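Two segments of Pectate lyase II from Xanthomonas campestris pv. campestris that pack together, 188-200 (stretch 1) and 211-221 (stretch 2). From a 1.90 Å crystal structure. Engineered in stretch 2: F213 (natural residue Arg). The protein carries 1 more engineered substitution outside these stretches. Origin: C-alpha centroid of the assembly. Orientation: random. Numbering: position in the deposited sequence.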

# COMPACT_ATOMS: atom_id res chain seq x y z
N LYS A 188 17.20 0.35 8.38
CA LYS A 188 16.42 1.47 8.92
C LYS A 188 14.93 1.16 9.00
O LYS A 188 14.19 1.80 9.76
CB LYS A 188 16.63 2.74 8.08
CG LYS A 188 17.91 3.51 8.38
CD LYS A 188 17.69 5.02 8.20
CE LYS A 188 17.26 5.37 6.78
NZ LYS A 188 16.59 6.71 6.69
N ASN A 189 14.49 0.17 8.22
CA ASN A 189 13.08 -0.23 8.20
C ASN A 189 12.63 -1.01 9.44
O ASN A 189 11.48 -1.42 9.53
CB ASN A 189 12.76 -1.01 6.92
CG ASN A 189 11.38 -0.70 6.39
OD1 ASN A 189 10.53 -1.58 6.28
ND2 ASN A 189 11.15 0.57 6.06
N SER A 190 13.55 -1.20 10.39
CA SER A 190 13.21 -1.78 11.68
C SER A 190 12.28 -0.85 12.46
O SER A 190 11.58 -1.29 13.38
CB SER A 190 14.48 -2.07 12.49
OG SER A 190 15.16 -0.88 12.82
N ALA A 191 12.28 0.42 12.08
CA ALA A 191 11.44 1.45 12.70
C ALA A 191 10.00 1.45 12.16
O ALA A 191 9.12 2.07 12.75
CB ALA A 191 12.07 2.82 12.51
N ALA A 192 9.78 0.75 11.05
CA ALA A 192 8.46 0.70 10.41
C ALA A 192 7.38 0.16 11.35
O ALA A 192 7.55 -0.88 11.99
CB ALA A 192 8.51 -0.11 9.13
N ARG A 193 6.28 0.91 11.43
CA ARG A 193 5.11 0.52 12.20
C ARG A 193 3.91 0.80 11.30
O ARG A 193 3.54 1.96 11.10
CB ARG A 193 5.01 1.33 13.50
CG ARG A 193 6.19 1.19 14.46
CD ARG A 193 6.27 -0.20 15.08
NE ARG A 193 7.32 -0.30 16.09
CZ ARG A 193 8.58 -0.66 15.83
NH1 ARG A 193 8.96 -0.95 14.59
NH2 ARG A 193 9.46 -0.72 16.82
N THR A 194 3.32 -0.26 10.76
CA THR A 194 2.30 -0.13 9.72
C THR A 194 1.05 -0.94 10.03
O THR A 194 1.12 -2.12 10.37
CB THR A 194 2.85 -0.57 8.35
OG1 THR A 194 4.21 -0.13 8.21
CG2 THR A 194 2.01 0.00 7.21
N THR A 195 -0.11 -0.29 9.89
CA THR A 195 -1.38 -0.99 9.97
C THR A 195 -2.01 -1.06 8.58
O THR A 195 -2.27 -0.03 7.96
CB THR A 195 -2.35 -0.30 10.96
OG1 THR A 195 -1.69 -0.09 12.21
CG2 THR A 195 -3.59 -1.14 11.17
N TYR A 196 -2.22 -2.28 8.10
CA TYR A 196 -2.97 -2.52 6.86
C TYR A 196 -4.34 -3.08 7.24
O TYR A 196 -4.42 -4.20 7.75
CB TYR A 196 -2.26 -3.55 5.98
CG TYR A 196 -0.88 -3.18 5.49
CD1 TYR A 196 0.25 -3.48 6.26
CD2 TYR A 196 -0.70 -2.58 4.25
CE1 TYR A 196 1.53 -3.16 5.80
CE2 TYR A 196 0.57 -2.25 3.78
CZ TYR A 196 1.68 -2.54 4.56
OH TYR A 196 2.93 -2.23 4.10
N HIS A 197 -5.41 -2.33 7.01
CA HIS A 197 -6.74 -2.87 7.32
C HIS A 197 -7.85 -2.49 6.34
O HIS A 197 -7.82 -1.41 5.73
CB HIS A 197 -7.15 -2.58 8.77
CG HIS A 197 -7.53 -1.15 9.03
ND1 HIS A 197 -8.83 -0.71 8.97
CD2 HIS A 197 -6.78 -0.08 9.38
CE1 HIS A 197 -8.87 0.58 9.26
NE2 HIS A 197 -7.64 0.99 9.51
N HIS A 198 -8.81 -3.40 6.20
CA HIS A 198 -9.98 -3.23 5.33
C HIS A 198 -9.63 -2.94 3.87
O HIS A 198 -10.42 -2.33 3.14
CB HIS A 198 -10.94 -2.17 5.89
CG HIS A 198 -11.68 -2.61 7.11
ND1 HIS A 198 -11.25 -2.33 8.39
CD2 HIS A 198 -12.84 -3.31 7.25
CE1 HIS A 198 -12.11 -2.84 9.26
NE2 HIS A 198 -13.08 -3.44 8.60
N ASN A 199 -8.45 -3.39 3.44
CA ASN A 199 -8.06 -3.29 2.04
C ASN A 199 -8.64 -4.44 1.22
O ASN A 199 -8.87 -5.53 1.74
CB ASN A 199 -6.53 -3.26 1.89
CG ASN A 199 -5.89 -2.12 2.66
OD1 ASN A 199 -5.20 -2.33 3.66
ND2 ASN A 199 -6.11 -0.90 2.20
N ARG A 200 -8.86 -4.17 -0.07
CA ARG A 200 -9.31 -5.19 -1.02
C ARG A 200 -8.18 -5.50 -1.98
O ARG A 200 -7.75 -4.63 -2.74
CB ARG A 200 -10.54 -4.69 -1.78
CG ARG A 200 -11.24 -5.76 -2.60
CD ARG A 200 -12.50 -5.23 -3.28
NE ARG A 200 -13.04 -6.20 -4.23
CZ ARG A 200 -14.09 -5.98 -5.02
NH1 ARG A 200 -14.73 -4.82 -4.99
NH2 ARG A 200 -14.49 -6.93 -5.85
N GLN A 211 6.89 -7.57 3.56
CA GLN A 211 7.39 -6.86 4.73
C GLN A 211 8.82 -7.27 5.06
O GLN A 211 9.10 -8.46 5.27
CB GLN A 211 6.48 -7.09 5.94
CG GLN A 211 6.93 -6.37 7.22
CD GLN A 211 6.14 -6.77 8.45
OE1 GLN A 211 5.05 -7.33 8.35
NE2 GLN A 211 6.69 -6.47 9.62
N ARG A 212 9.72 -6.29 5.11
CA ARG A 212 11.07 -6.49 5.61
C ARG A 212 11.27 -5.66 6.87
O ARG A 212 11.07 -4.44 6.85
CB ARG A 212 12.10 -6.06 4.57
CG ARG A 212 12.28 -6.99 3.38
CD ARG A 212 13.40 -6.44 2.53
NE ARG A 212 13.77 -7.28 1.39
CZ ARG A 212 13.34 -7.10 0.15
NH1 ARG A 212 12.50 -6.12 -0.14
NH2 ARG A 212 13.75 -7.91 -0.82
N PHE A 213 11.65 -6.32 7.97
CA PHE A 213 11.88 -5.68 9.27
C PHE A 213 10.60 -5.08 9.86
O PHE A 213 9.52 -5.19 9.27
CB PHE A 213 12.97 -4.59 9.19
CG PHE A 213 14.24 -5.02 8.52
CD1 PHE A 213 15.25 -5.65 9.24
CD2 PHE A 213 14.45 -4.77 7.16
CE1 PHE A 213 16.43 -6.05 8.62
CE2 PHE A 213 15.63 -5.16 6.53
CZ PHE A 213 16.63 -5.80 7.26
N GLY A 214 10.72 -4.46 11.03
CA GLY A 214 9.63 -3.70 11.64
C GLY A 214 8.46 -4.52 12.14
O GLY A 214 8.51 -5.75 12.18
N LEU A 215 7.40 -3.82 12.53
CA LEU A 215 6.18 -4.45 13.02
C LEU A 215 5.00 -4.01 12.18
O LEU A 215 4.92 -2.85 11.77
CB LEU A 215 5.92 -4.11 14.49
CG LEU A 215 7.03 -4.41 15.51
CD1 LEU A 215 6.69 -3.79 16.86
CD2 LEU A 215 7.28 -5.90 15.64
N SER A 216 4.09 -4.94 11.91
CA SER A 216 2.87 -4.61 11.19
C SER A 216 1.64 -5.25 11.83
O SER A 216 1.74 -6.26 12.54
CB SER A 216 2.98 -5.01 9.71
OG SER A 216 2.84 -6.41 9.55
N HIS A 217 0.50 -4.64 11.57
CA HIS A 217 -0.78 -5.18 11.98
C HIS A 217 -1.64 -5.24 10.72
O HIS A 217 -2.01 -4.21 10.15
CB HIS A 217 -1.41 -4.31 13.06
CG HIS A 217 -2.68 -4.86 13.64
ND1 HIS A 217 -3.63 -4.06 14.23
CD2 HIS A 217 -3.15 -6.13 13.72
CE1 HIS A 217 -4.63 -4.81 14.66
NE2 HIS A 217 -4.37 -6.07 14.35
N ILE A 218 -1.93 -6.46 10.28
CA ILE A 218 -2.66 -6.71 9.04
C ILE A 218 -3.99 -7.37 9.40
O ILE A 218 -4.03 -8.56 9.70
CB ILE A 218 -1.82 -7.60 8.07
CG1 ILE A 218 -0.48 -6.91 7.74
CG2 ILE A 218 -2.59 -7.94 6.79
CD1 ILE A 218 0.61 -7.86 7.24
N TYR A 219 -5.07 -6.59 9.39
CA TYR A 219 -6.38 -7.10 9.84
C TYR A 219 -7.55 -6.67 8.95
O TYR A 219 -7.51 -5.60 8.35
CB TYR A 219 -6.64 -6.74 11.32
CG TYR A 219 -7.08 -5.32 11.61
CD1 TYR A 219 -8.44 -4.98 11.63
CD2 TYR A 219 -6.15 -4.32 11.89
CE1 TYR A 219 -8.84 -3.66 11.90
CE2 TYR A 219 -6.54 -3.02 12.17
CZ TYR A 219 -7.89 -2.69 12.17
OH TYR A 219 -8.28 -1.40 12.45
N ASN A 220 -8.58 -7.51 8.89
CA ASN A 220 -9.82 -7.21 8.15
C ASN A 220 -9.62 -6.91 6.66
O ASN A 220 -10.42 -6.19 6.06
CB ASN A 220 -10.61 -6.08 8.81
CG ASN A 220 -11.27 -6.49 10.12
OD1 ASN A 220 -11.40 -7.68 10.43
ND2 ASN A 220 -11.68 -5.50 10.89
N ASN A 221 -8.56 -7.46 6.08
CA ASN A 221 -8.32 -7.36 4.64
C ASN A 221 -8.92 -8.55 3.90
O ASN A 221 -8.99 -9.66 4.43
CB ASN A 221 -6.82 -7.26 4.33
CG ASN A 221 -6.15 -6.11 5.04
OD1 ASN A 221 -6.32 -4.95 4.67
ND2 ASN A 221 -5.37 -6.42 6.06
O HOH W 1 5.75 -2.14 9.32

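Strands 193-197 and 215-219 run parallel, with axes 4.7 Å apart at closest approach. The contact buries 853 Å² in all. Y196, L215 and N221 contribute most to it, each covered over 68 to 69 Å² by the other stretch.

Y196 sits where backbone and side-chain contacts converge. Its N donates to H217 O at 2.8 Å. Its O accepts twice, from Y219 N at 3.0 Å and from N221 ND2 at 2.9 Å. The ladder continues toward the start of the strands: H217 N donates to T194 O at 2.9 Å, and T194 N to L215 O at 3.2 Å. Toward the end it weakens, with H198 N donating to Y219 O at 3.3 Å in a weak bond. The Y196 ring lies on the same face of the sheet as T194, S216 and I218. Its CD1 meets I218 CG1 at 3.8 Å, an apolar contact that suits a buried site. Y196 OH is satisfied elsewhere in the structure.

L215 opens the pairing. Its N donates to A192 O at 3.0 Å. Its side chain, on the other face with R193, packs against the guanidinium: L215 CD1 is 3.6 Å from R193 NE and lies over one face of the group. R193 NH1 donates to S190 O at 2.9 Å and to A192 O at 3.0 Å. A water donates to L215 O at 2.7 Å and also bonds T194 OG1 at 2.8 Å. Just before, G214 has positive phi, which favours glycine. An ideal CB there would clash with A192 O and N189 O.

N221 secures the far end. Its amide serves both backbone roles: ND2 donates to Y196 O, as above, and OD1 accepts from N199 N at 2.9 Å. An asparagine can do this because it carries a donor and an acceptor on one short side chain. Both partners are main-chain atoms of stretch 1, one in the strand and one just past it, so N221 links the end of strand 193-197 to the residues that follow.

Between these points, aromatic residues fill the L215 face. H197 CB lies over the Y219 ring, 3.5 Å from its centroid. The two rings are near parallel but slid apart, so they barely overlap. T195 CG2 reaches Y219 CE2 at 3.6 Å. Beyond the strand, N220 CB lies 3.6 Å from the centroid of the H198 ring, over its face. H197 ND1 and H198 ND1 share a hydrogen bond of 3.0 Å.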